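Local coordinates for crystal protein (Bacillus thuringiensis serovar dakota, PDB 2ZTB) that acts as a toxin that recognizes cancer cells and, like other aerolysin-type toxins, probably forms beta-barrel pores in target membranes, at residues K130-E133 with E137-F140; S28-T33 with R216-T221; V160-P165 with R170-T175. All coordinates share one frame; numbering follows the deposited sequence.

From the N terminus, the chain first enters contact 2 at residues 28-33, the last turn of helix 20-31 and the two residues after it, and completes it only at 216-221, after most of the protein has been built. Within that long loop lie the two other contacts, in series and not crossing. Contact 1 closes the short hairpin of strands 126-132 and 136-142 near the middle of the molecule; contact 3 follows, where strand 147-164 turns over into the long strand 168-199. Contacts 2 and 3 lie on opposite sides of the chain's centre, with their own centres about 78 Å apart. Contact 2 joins helical parts at one end, contact 1 the hairpin, and contact 3 strands of the other end.

Contact 1. Residues K130-E133 with E137-F140; sequences KVFE and EVSF
Val138 and Lys130 face each other as an antiparallel hydrogen-bonded pair, each taking and giving one backbone bond. Lys130 N donates to Val138 O (2.9 Å) in the plane of that carbonyl, whereas Val138 N reaches Lys130 O (2.9 Å) from 25° off the carbonyl plane. One branch of Val138, CG2, meets the edge of the Phe132 ring, 4.0 Å from CD1 and near the ring plane. Lys130 CG, from the same strand as the ring, lies 3.5 Å above one of its faces, toward the rim. The lysine's end then leads away from the other strand to bond Asn72 through NZ. Residues 126-142 form a beta hairpin with alternating faces, consistent with the amphipathic hairpin that in aerolysin-type toxins is thought to insert into the membrane; Val138 and Phe132 are buried against strand 223-247, while Val131 and Glu137 are exposed on the other face. These two form the non-hydrogen-bonded pair. With CG anti to its backbone N (chi1 -169°), Glu137 lays its methylene CG 4.1 Å from Val131 CG2 and carries its carboxylate onward to a salt bridge with Lys129.

Contact 2. Residues S28-T33 with R216-T221; sequences SSIYGT and RDVLNT
Asp217 meets Ile30 first, and it does so with its backbone and its methylene rather than its carboxylate. The Ile30 terminal methyl, CD1, sits 3.8 Å from Asp217 O and 4.1 Å from Asp217 CB. It gets there because Ile30 CG1 stands opposite its own carbonyl carbon (chi1 -62°) and CD1 then continues outward in an extended chain (chi2 166°) from the last turn of helix 20-31. The same carbonyl oxygen of Asp217 accepts a hydrogen bond from Arg26 NH1, one turn earlier in that helix, so a charged donor and a methyl group both approach it. Val218 comes next. Its CG1 lies 4.1 Å from Ile30 CD1, the two side chains crossing at about a right angle, and this buried valine also packs on Val23, Arg26 and Phe27 of the helix and on Phe195. Beyond Leu219, Asn220 ties the segment to the residues before the helix, its ND2 bonded to Ser17 O and its backbone N to Ser18 OG. Helix 20-31, which gives way to Gly32 with its positive phi, thus lies against the short, weakly bonded helix 215-218 near one end of the elongated molecule. Between the two segments themselves no hydrogen bond forms: their contact is van der Waals packing of one methyl, while the hydrogen bond from Arg26 to Asp217 O supplies a directional tie between the same helix and this segment.

Contact 3. Residues V160-P165 with R170-T175; sequences VTVTVP and RTIQLT
With CG opposite its backbone N (chi1 -159°) and the chain stretched from CG to NE, Arg170 runs past Val164 and Val162 to Thr163. Its CB lies 4.1 Å from Val164 CG2, and its CD is 4.0 Å from Val162 CG2. The guanidinium then takes Thr163 O in its own plane: NH1 donates a short bond of 2.6 Å at 153°, and the donor lies in the carbonyl plane. A water, which accepts from Thr163 N (3.1 Å), is weakly bonded by the same NH1. A further bond, from NE to Gln243 O, gives the guanidinium a second backbone carbonyl and should limit its rotation. Farther from the turn the contact becomes apolar. Ile172 directs CG1 toward the valine, and its second torsion, turned off a staggered position, places CD1 tip to tip with Val162 CG1 at 4.0 Å; its CG2 branch slides past Val160 CG1, also at 4.0 Å. The two strands run antiparallel at 159°, yet their axes stay 8.6 Å apart and no backbone-to-backbone bond joins them; the link is made by side chains, one of which reaches a backbone carbonyl. Backbone bonds go elsewhere: Val160, Val162 and Val164 pair with strand 96-116, and Arg170 and Thr171 with Leu88 and Gln243. Consecutive strands that face each other through side chains in this way make a beta arch, here closing one end of a sandwich-like packing of strands, with Ile102 also against Ile172. Branched aliphatic side chains thus meet between the strands away from the turn, while near it a directional arginine bond ties peptide carbonyls of two different strands together.

Contact 1. Residues K130-E133 with E137-F140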
ATOM      1  N   LYS A 130      -7.367   5.204   6.692  1.00 62.00           N
ATOM      2  CA  LYS A 130      -6.984   5.083   8.093  1.00 61.59           C
ATOM      3  C   LYS A 130      -7.107   6.427   8.803  1.00 60.90           C
ATOM      4  O   LYS A 130      -6.612   7.444   8.310  1.00 60.98           O
ATOM      5  CB  LYS A 130      -5.554   4.524   8.200  1.00 61.99           C
ATOM      6  CG  LYS A 130      -4.929   4.546   9.590  1.00 62.68           C
ATOM      7  CD  LYS A 130      -5.518   3.491  10.499  1.00 65.04           C
ATOM      8  CE  LYS A 130      -5.180   3.801  11.950  1.00 66.25           C
ATOM      9  NZ  LYS A 130      -5.508   2.647  12.835  1.00 68.17           N
ATOM     10  N   VAL A 131      -7.778   6.435   9.952  1.00 60.19           N
ATOM     11  CA  VAL A 131      -7.806   7.634  10.803  1.00 59.42           C
ATOM     12  C   VAL A 131      -6.714   7.563  11.877  1.00 58.88           C
ATOM     13  O   VAL A 131      -6.741   6.705  12.766  1.00 58.63           O
ATOM     14  CB  VAL A 131      -9.195   7.901  11.455  1.00 59.49           C
ATOM     15  CG1 VAL A 131      -9.129   9.124  12.374  1.00 58.53           C
ATOM     16  CG2 VAL A 131     -10.286   8.085  10.389  1.00 59.33           C
ATOM     17  N   PHE A 132      -5.751   8.468  11.770  1.00 58.21           N
ATOM     18  CA  PHE A 132      -4.661   8.554  12.728  1.00 58.05           C
ATOM     19  C   PHE A 132      -4.993   9.565  13.832  1.00 58.15           C
ATOM     20  O   PHE A 132      -5.561  10.629  13.564  1.00 57.49           O
ATOM     21  CB  PHE A 132      -3.373   8.956  12.016  1.00 57.75           C
ATOM     22  CG  PHE A 132      -2.781   7.867  11.149  1.00 57.90           C
ATOM     23  CD1 PHE A 132      -2.706   8.029   9.765  1.00 57.52           C
ATOM     24  CD2 PHE A 132      -2.284   6.694  11.715  1.00 56.86           C
ATOM     25  CE1 PHE A 132      -2.140   7.047   8.950  1.00 57.42           C
ATOM     26  CE2 PHE A 132      -1.718   5.699  10.912  1.00 58.97           C
ATOM     27  CZ  PHE A 132      -1.643   5.877   9.522  1.00 58.10           C
ATOM     28  N   GLU A 133      -4.634   9.224  15.068  1.00 58.36           N
ATOM     29  CA  GLU A 133      -4.885  10.085  16.221  1.00 58.82           C
ATOM     30  C   GLU A 133      -4.347  11.502  16.021  1.00 58.71           C
ATOM     31  O   GLU A 133      -5.086  12.484  16.182  1.00 59.11           O
ATOM     32  CB  GLU A 133      -4.290   9.471  17.488  1.00 58.66           C
ATOM     33  CG  GLU A 133      -4.369  10.380  18.706  1.00 60.21           C
ATOM     34  CD  GLU A 133      -3.769   9.749  19.944  1.00 61.94           C
ATOM     35  OE1 GLU A 133      -3.830   8.495  20.060  1.00 62.11           O
ATOM     36  OE2 GLU A 133      -3.247  10.509  20.801  1.00 61.05           O
ATOM     37  N   GLU A 137      -7.368  11.824   9.139  1.00 60.67           N
ATOM     38  CA  GLU A 137      -7.794  10.880   8.112  1.00 61.68           C
ATOM     39  C   GLU A 137      -6.897  10.919   6.888  1.00 61.97           C
ATOM     40  O   GLU A 137      -6.585  11.990   6.355  1.00 62.06           O
ATOM     41  CB  GLU A 137      -9.251  11.071   7.679  1.00 61.88           C
ATOM     42  CG  GLU A 137      -9.726   9.890   6.796  1.00 64.84           C
ATOM     43  CD  GLU A 137     -10.984  10.170   5.986  1.00 68.82           C
ATOM     44  OE1 GLU A 137     -12.007  10.608   6.569  1.00 69.61           O
ATOM     45  OE2 GLU A 137     -10.952   9.919   4.760  1.00 70.61           O
ATOM     46  N   VAL A 138      -6.506   9.721   6.464  1.00 61.95           N
ATOM     47  CA  VAL A 138      -5.694   9.485   5.276  1.00 62.17           C
ATOM     48  C   VAL A 138      -6.457   8.481   4.383  1.00 61.73           C
ATOM     49  O   VAL A 138      -6.959   7.468   4.871  1.00 61.32           O
ATOM     50  CB  VAL A 138      -4.305   8.945   5.710  1.00 62.39           C
ATOM     51  CG1 VAL A 138      -3.540   8.371   4.562  1.00 63.23           C
ATOM     52  CG2 VAL A 138      -3.485  10.058   6.397  1.00 62.37           C
ATOM     53  N   SER A 139      -6.591   8.788   3.095  1.00 61.33           N
ATOM     54  CA  SER A 139      -7.111   7.807   2.141  1.00 61.30           C
ATOM     55  C   SER A 139      -6.282   7.709   0.855  1.00 60.58           C
ATOM     56  O   SER A 139      -5.676   8.690   0.410  1.00 60.27           O
ATOM     57  CB  SER A 139      -8.571   8.065   1.809  1.00 61.42           C
ATOM     58  OG  SER A 139      -8.692   9.183   0.959  1.00 64.53           O
ATOM     59  N   PHE A 140      -6.268   6.506   0.276  1.00 59.58           N
ATOM     60  CA  PHE A 140      -5.529   6.209  -0.944  1.00 58.76           C
ATOM     61  C   PHE A 140      -6.350   5.280  -1.846  1.00 59.11           C
ATOM     62  O   PHE A 140      -7.065   4.395  -1.365  1.00 58.96           O
ATOM     63  CB  PHE A 140      -4.205   5.508  -0.611  1.00 58.13           C
ATOM     64  CG  PHE A 140      -3.142   6.409  -0.006  1.00 56.74           C
ATOM     65  CD1 PHE A 140      -2.928   6.430   1.363  1.00 54.81           C
ATOM     66  CD2 PHE A 140      -2.329   7.197  -0.818  1.00 55.41           C
ATOM     67  CE1 PHE A 140      -1.956   7.255   1.911  1.00 54.66           C
ATOM     68  CE2 PHE A 140      -1.349   8.006  -0.281  1.00 53.53           C
ATOM     69  CZ  PHE A 140      -1.162   8.038   1.082  1.00 55.23           C
TER

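Contact 2. Residues S28-T33 with R216-T221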
ATOM      1  N   SER A  28      -4.154 -34.287 -16.788  1.00 55.71           N
ATOM      2  CA  SER A  28      -3.680 -35.602 -17.196  1.00 55.55           C
ATOM      3  C   SER A  28      -3.944 -36.689 -16.163  1.00 55.88           C
ATOM      4  O   SER A  28      -4.376 -37.787 -16.515  1.00 55.90           O
ATOM      5  CB  SER A  28      -2.199 -35.552 -17.512  1.00 54.91           C
ATOM      6  OG  SER A  28      -1.813 -36.789 -18.075  1.00 56.33           O
ATOM      7  N   SER A  29      -3.671 -36.392 -14.891  1.00 55.90           N
ATOM      8  CA  SER A  29      -3.944 -37.339 -13.817  1.00 55.26           C
ATOM      9  C   SER A  29      -5.443 -37.574 -13.654  1.00 55.03           C
ATOM     10  O   SER A  29      -5.867 -38.698 -13.401  1.00 54.73           O
ATOM     11  CB  SER A  29      -3.413 -36.804 -12.499  1.00 55.45           C
ATOM     12  OG  SER A  29      -2.030 -36.942 -12.419  1.00 56.01           O
ATOM     13  N   ILE A  30      -6.240 -36.502 -13.758  1.00 54.29           N
ATOM     14  CA  ILE A  30      -7.673 -36.602 -13.510  1.00 53.10           C
ATOM     15  C   ILE A  30      -8.373 -37.460 -14.576  1.00 53.32           C
ATOM     16  O   ILE A  30      -9.248 -38.269 -14.257  1.00 52.88           O
ATOM     17  CB  ILE A  30      -8.347 -35.206 -13.368  1.00 53.19           C
ATOM     18  CG1 ILE A  30      -7.767 -34.440 -12.163  1.00 53.02           C
ATOM     19  CG2 ILE A  30      -9.866 -35.358 -13.223  1.00 51.81           C
ATOM     20  CD1 ILE A  30      -8.107 -32.924 -12.109  1.00 52.51           C
ATOM     21  N   TYR A  31      -7.978 -37.284 -15.834  1.00 53.21           N
ATOM     22  CA  TYR A  31      -8.721 -37.854 -16.954  1.00 53.38           C
ATOM     23  C   TYR A  31      -8.009 -39.049 -17.559  1.00 54.46           C
ATOM     24  O   TYR A  31      -8.626 -39.828 -18.291  1.00 54.80           O
ATOM     25  CB  TYR A  31      -9.086 -36.765 -17.993  1.00 52.64           C
ATOM     26  CG  TYR A  31     -10.118 -35.804 -17.421  1.00 51.23           C
ATOM     27  CD1 TYR A  31      -9.727 -34.593 -16.855  1.00 49.49           C
ATOM     28  CD2 TYR A  31     -11.467 -36.159 -17.349  1.00 50.30           C
ATOM     29  CE1 TYR A  31     -10.644 -33.734 -16.283  1.00 49.68           C
ATOM     30  CE2 TYR A  31     -12.405 -35.304 -16.766  1.00 49.39           C
ATOM     31  CZ  TYR A  31     -11.978 -34.093 -16.236  1.00 50.13           C
ATOM     32  OH  TYR A  31     -12.881 -33.242 -15.661  1.00 50.24           O
ATOM     33  N   GLY A  32      -6.729 -39.214 -17.214  1.00 55.11           N
ATOM     34  CA  GLY A  32      -5.952 -40.391 -17.626  1.00 56.14           C
ATOM     35  C   GLY A  32      -5.286 -40.234 -18.987  1.00 57.06           C
ATOM     36  O   GLY A  32      -4.695 -41.173 -19.501  1.00 57.73           O
ATOM     37  N   THR A  33      -5.393 -39.042 -19.574  1.00 57.16           N
ATOM     38  CA  THR A  33      -4.783 -38.732 -20.862  1.00 57.08           C
ATOM     39  C   THR A  33      -4.309 -37.295 -20.759  1.00 56.76           C
ATOM     40  O   THR A  33      -5.003 -36.447 -20.198  1.00 56.86           O
ATOM     41  CB  THR A  33      -5.804 -38.892 -22.043  1.00 57.26           C
ATOM     42  OG1 THR A  33      -6.236 -40.257 -22.119  1.00 59.20           O
ATOM     43  CG2 THR A  33      -5.204 -38.490 -23.395  1.00 55.81           C
ATOM     44  N   ARG A 216      -9.239 -25.438  -7.694  1.00 55.64           N
ATOM     45  CA  ARG A 216      -8.664 -26.218  -6.581  1.00 56.45           C
ATOM     46  C   ARG A 216      -8.212 -27.626  -7.000  1.00 55.78           C
ATOM     47  O   ARG A 216      -7.333 -28.209  -6.360  1.00 56.33           O
ATOM     48  CB  ARG A 216      -9.654 -26.288  -5.394  1.00 56.16           C
ATOM     49  CG  ARG A 216     -10.541 -27.514  -5.380  1.00 58.42           C
ATOM     50  CD  ARG A 216     -11.519 -27.523  -4.204  1.00 59.45           C
ATOM     51  NE  ARG A 216     -12.678 -26.676  -4.489  1.00 64.73           N
ATOM     52  CZ  ARG A 216     -13.808 -27.107  -5.037  1.00 64.39           C
ATOM     53  NH1 ARG A 216     -14.791 -26.250  -5.267  1.00 65.70           N
ATOM     54  NH2 ARG A 216     -13.958 -28.385  -5.349  1.00 65.40           N
ATOM     55  N   ASP A 217      -8.809 -28.161  -8.068  1.00 54.41           N
ATOM     56  CA  ASP A 217      -8.411 -29.453  -8.627  1.00 53.87           C
ATOM     57  C   ASP A 217      -7.110 -29.436  -9.431  1.00 53.56           C
ATOM     58  O   ASP A 217      -6.500 -30.489  -9.612  1.00 53.59           O
ATOM     59  CB  ASP A 217      -9.509 -30.017  -9.538  1.00 54.07           C
ATOM     60  CG  ASP A 217     -10.756 -30.430  -8.784  1.00 55.17           C
ATOM     61  OD1 ASP A 217     -10.778 -30.374  -7.532  1.00 55.68           O
ATOM     62  OD2 ASP A 217     -11.726 -30.828  -9.458  1.00 58.46           O
ATOM     63  N   VAL A 218      -6.699 -28.273  -9.946  1.00 52.94           N
ATOM     64  CA  VAL A 218      -5.552 -28.231 -10.870  1.00 52.27           C
ATOM     65  C   VAL A 218      -4.408 -27.285 -10.428  1.00 52.66           C
ATOM     66  O   VAL A 218      -3.314 -27.302 -11.017  1.00 52.70           O
ATOM     67  CB  VAL A 218      -6.009 -27.943 -12.332  1.00 52.98           C
ATOM     68  CG1 VAL A 218      -6.916 -29.106 -12.860  1.00 50.52           C
ATOM     69  CG2 VAL A 218      -6.752 -26.568 -12.445  1.00 50.27           C
ATOM     70  N   LEU A 219      -4.656 -26.490  -9.386  1.00 52.08           N
ATOM     71  CA  LEU A 219      -3.661 -25.564  -8.850  1.00 52.50           C
ATOM     72  C   LEU A 219      -3.174 -26.082  -7.508  1.00 53.04           C
ATOM     73  O   LEU A 219      -3.917 -26.761  -6.796  1.00 52.83           O
ATOM     74  CB  LEU A 219      -4.256 -24.133  -8.685  1.00 52.38           C
ATOM     75  CG  LEU A 219      -4.644 -23.294  -9.924  1.00 52.03           C
ATOM     76  CD1 LEU A 219      -5.385 -22.028  -9.542  1.00 53.55           C
ATOM     77  CD2 LEU A 219      -3.449 -22.921 -10.792  1.00 52.01           C
ATOM     78  N   ASN A 220      -1.936 -25.734  -7.153  1.00 53.79           N
ATOM     79  CA  ASN A 220      -1.325 -26.176  -5.902  1.00 54.12           C
ATOM     80  C   ASN A 220      -1.868 -25.446  -4.697  1.00 54.71           C
ATOM     81  O   ASN A 220      -1.754 -25.927  -3.565  1.00 55.25           O
ATOM     82  CB  ASN A 220       0.193 -26.035  -5.960  1.00 53.56           C
ATOM     83  CG  ASN A 220       0.822 -27.003  -6.930  1.00 54.15           C
ATOM     84  OD1 ASN A 220       0.364 -28.148  -7.083  1.00 52.82           O
ATOM     85  ND2 ASN A 220       1.881 -26.559  -7.595  1.00 51.61           N
ATOM     86  N   THR A 221      -2.443 -24.275  -4.946  1.00 55.12           N
ATOM     87  CA  THR A 221      -3.113 -23.497  -3.914  1.00 55.90           C
ATOM     88  C   THR A 221      -4.124 -22.613  -4.604  1.00 55.99           C
ATOM     89  O   THR A 221      -4.039 -22.406  -5.809  1.00 56.33           O
ATOM     90  CB  THR A 221      -2.133 -22.591  -3.069  1.00 56.74           C
ATOM     91  OG1 THR A 221      -2.871 -22.040  -1.967  1.00 60.00           O
ATOM     92  CG2 THR A 221      -1.596 -21.421  -3.870  1.00 52.95           C
TER

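Contact 3. Residues V160-P165 with R170-T175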
ATOM      1  N   VAL A 160       5.861  36.811  19.608  1.00 51.56           N
ATOM      2  CA  VAL A 160       6.500  36.687  20.913  1.00 52.07           C
ATOM      3  C   VAL A 160       7.142  38.027  21.306  1.00 52.36           C
ATOM      4  O   VAL A 160       7.733  38.717  20.476  1.00 51.97           O
ATOM      5  CB  VAL A 160       7.491  35.467  20.969  1.00 52.12           C
ATOM      6  CG1 VAL A 160       8.610  35.598  19.948  1.00 52.97           C
ATOM      7  CG2 VAL A 160       8.054  35.249  22.371  1.00 52.55           C
ATOM      8  N   THR A 161       6.966  38.405  22.571  1.00 53.16           N
ATOM      9  CA  THR A 161       7.521  39.640  23.102  1.00 53.80           C
ATOM     10  C   THR A 161       8.781  39.322  23.899  1.00 54.34           C
ATOM     11  O   THR A 161       8.751  38.514  24.828  1.00 54.12           O
ATOM     12  CB  THR A 161       6.466  40.391  23.937  1.00 54.09           C
ATOM     13  OG1 THR A 161       5.367  40.734  23.082  1.00 54.37           O
ATOM     14  CG2 THR A 161       7.036  41.670  24.566  1.00 53.26           C
ATOM     15  N   VAL A 162       9.892  39.941  23.510  1.00 55.13           N
ATOM     16  CA  VAL A 162      11.181  39.644  24.139  1.00 56.33           C
ATOM     17  C   VAL A 162      12.000  40.888  24.496  1.00 57.20           C
ATOM     18  O   VAL A 162      12.033  41.877  23.749  1.00 57.43           O
ATOM     19  CB  VAL A 162      12.005  38.499  23.372  1.00 56.52           C
ATOM     20  CG1 VAL A 162      11.426  38.193  21.995  1.00 56.53           C
ATOM     21  CG2 VAL A 162      13.510  38.781  23.311  1.00 56.01           C
ATOM     22  N   THR A 163      12.619  40.843  25.672  1.00 58.28           N
ATOM     23  CA  THR A 163      13.550  41.884  26.108  1.00 58.71           C
ATOM     24  C   THR A 163      14.967  41.387  25.877  1.00 59.28           C
ATOM     25  O   THR A 163      15.330  40.285  26.309  1.00 59.20           O
ATOM     26  CB  THR A 163      13.370  42.229  27.604  1.00 58.86           C
ATOM     27  OG1 THR A 163      12.003  42.573  27.860  1.00 59.14           O
ATOM     28  CG2 THR A 163      14.278  43.406  28.018  1.00 58.50           C
ATOM     29  N   VAL A 164      15.762  42.180  25.170  1.00 59.97           N
ATOM     30  CA  VAL A 164      17.173  41.844  24.999  1.00 60.94           C
ATOM     31  C   VAL A 164      18.032  42.890  25.722  1.00 61.55           C
ATOM     32  O   VAL A 164      17.954  44.089  25.413  1.00 61.75           O
ATOM     33  CB  VAL A 164      17.582  41.536  23.502  1.00 61.06           C
ATOM     34  CG1 VAL A 164      17.114  42.620  22.547  1.00 61.69           C
ATOM     35  CG2 VAL A 164      19.088  41.282  23.372  1.00 60.31           C
ATOM     36  N   PRO A 165      18.790  42.439  26.746  1.00 62.05           N
ATOM     37  CA  PRO A 165      19.649  43.308  27.554  1.00 62.28           C
ATOM     38  C   PRO A 165      20.696  44.072  26.739  1.00 62.54           C
ATOM     39  O   PRO A 165      20.895  43.794  25.545  1.00 62.41           O
ATOM     40  CB  PRO A 165      20.322  42.345  28.547  1.00 62.29           C
ATOM     41  CG  PRO A 165      20.029  40.983  28.076  1.00 62.32           C
ATOM     42  CD  PRO A 165      18.816  41.041  27.214  1.00 62.03           C
ATOM     43  N   ARG A 170      19.881  37.524  21.607  1.00 59.21           N
ATOM     44  CA  ARG A 170      18.927  36.596  22.195  1.00 57.84           C
ATOM     45  C   ARG A 170      18.243  35.799  21.095  1.00 57.06           C
ATOM     46  O   ARG A 170      17.627  36.380  20.197  1.00 56.88           O
ATOM     47  CB  ARG A 170      17.903  37.368  23.042  1.00 57.93           C
ATOM     48  CG  ARG A 170      17.205  36.508  24.065  1.00 57.55           C
ATOM     49  CD  ARG A 170      16.642  37.302  25.240  1.00 57.16           C
ATOM     50  NE  ARG A 170      16.049  36.365  26.191  1.00 56.22           N
ATOM     51  CZ  ARG A 170      15.175  36.676  27.142  1.00 56.56           C
ATOM     52  NH1 ARG A 170      14.755  37.926  27.314  1.00 55.82           N
ATOM     53  NH2 ARG A 170      14.715  35.711  27.927  1.00 56.95           N
ATOM     54  N   THR A 171      18.359  34.473  21.177  1.00 55.89           N
ATOM     55  CA  THR A 171      17.796  33.553  20.186  1.00 55.13           C
ATOM     56  C   THR A 171      16.381  33.069  20.558  1.00 54.77           C
ATOM     57  O   THR A 171      16.097  32.754  21.724  1.00 54.84           O
ATOM     58  CB  THR A 171      18.733  32.329  19.957  1.00 55.04           C
ATOM     59  OG1 THR A 171      20.013  32.790  19.521  1.00 55.00           O
ATOM     60  CG2 THR A 171      18.196  31.411  18.900  1.00 53.64           C
ATOM     61  N   ILE A 172      15.510  33.034  19.552  1.00 53.82           N
ATOM     62  CA  ILE A 172      14.143  32.531  19.674  1.00 53.15           C
ATOM     63  C   ILE A 172      13.969  31.387  18.676  1.00 52.61           C
ATOM     64  O   ILE A 172      14.344  31.518  17.517  1.00 52.41           O
ATOM     65  CB  ILE A 172      13.093  33.640  19.385  1.00 53.18           C
ATOM     66  CG1 ILE A 172      13.236  34.803  20.378  1.00 54.17           C
ATOM     67  CG2 ILE A 172      11.671  33.085  19.409  1.00 52.21           C
ATOM     68  CD1 ILE A 172      13.974  35.995  19.819  1.00 54.99           C
ATOM     69  N   GLN A 173      13.421  30.265  19.136  1.00 51.92           N
ATOM     70  CA  GLN A 173      13.149  29.132  18.261  1.00 52.00           C
ATOM     71  C   GLN A 173      11.679  28.780  18.221  1.00 50.93           C
ATOM     72  O   GLN A 173      10.964  28.961  19.202  1.00 50.27           O
ATOM     73  CB  GLN A 173      13.962  27.895  18.679  1.00 51.98           C
ATOM     74  CG  GLN A 173      15.469  28.176  18.866  1.00 53.98           C
ATOM     75  CD  GLN A 173      16.202  27.034  19.547  1.00 54.18           C
ATOM     76  OE1 GLN A 173      15.699  26.443  20.502  1.00 57.46           O
ATOM     77  NE2 GLN A 173      17.405  26.728  19.069  1.00 55.87           N
ATOM     78  N   LEU A 174      11.236  28.281  17.066  1.00 50.42           N
ATOM     79  CA  LEU A 174       9.960  27.601  16.965  1.00 49.95           C
ATOM     80  C   LEU A 174      10.260  26.116  16.887  1.00 49.43           C
ATOM     81  O   LEU A 174      11.000  25.669  16.007  1.00 49.61           O
ATOM     82  CB  LEU A 174       9.165  28.069  15.740  1.00 50.02           C
ATOM     83  CG  LEU A 174       7.786  27.426  15.509  1.00 50.76           C
ATOM     84  CD1 LEU A 174       6.800  27.770  16.608  1.00 50.14           C
ATOM     85  CD2 LEU A 174       7.239  27.848  14.171  1.00 50.61           C
ATOM     86  N   THR A 175       9.707  25.349  17.819  1.00 48.97           N
ATOM     87  CA  THR A 175       9.993  23.925  17.873  1.00 48.50           C
ATOM     88  C   THR A 175       8.721  23.100  17.781  1.00 48.43           C
ATOM     89  O   THR A 175       7.643  23.589  18.080  1.00 47.82           O
ATOM     90  CB  THR A 175      10.752  23.532  19.149  1.00 48.81           C
ATOM     91  OG1 THR A 175       9.850  23.546  20.268  1.00 49.58           O
ATOM     92  CG2 THR A 175      11.945  24.489  19.409  1.00 47.86           C
TER
HETATM   93  O   HOH W   1      11.745  38.709  27.747  1.00 67.13           O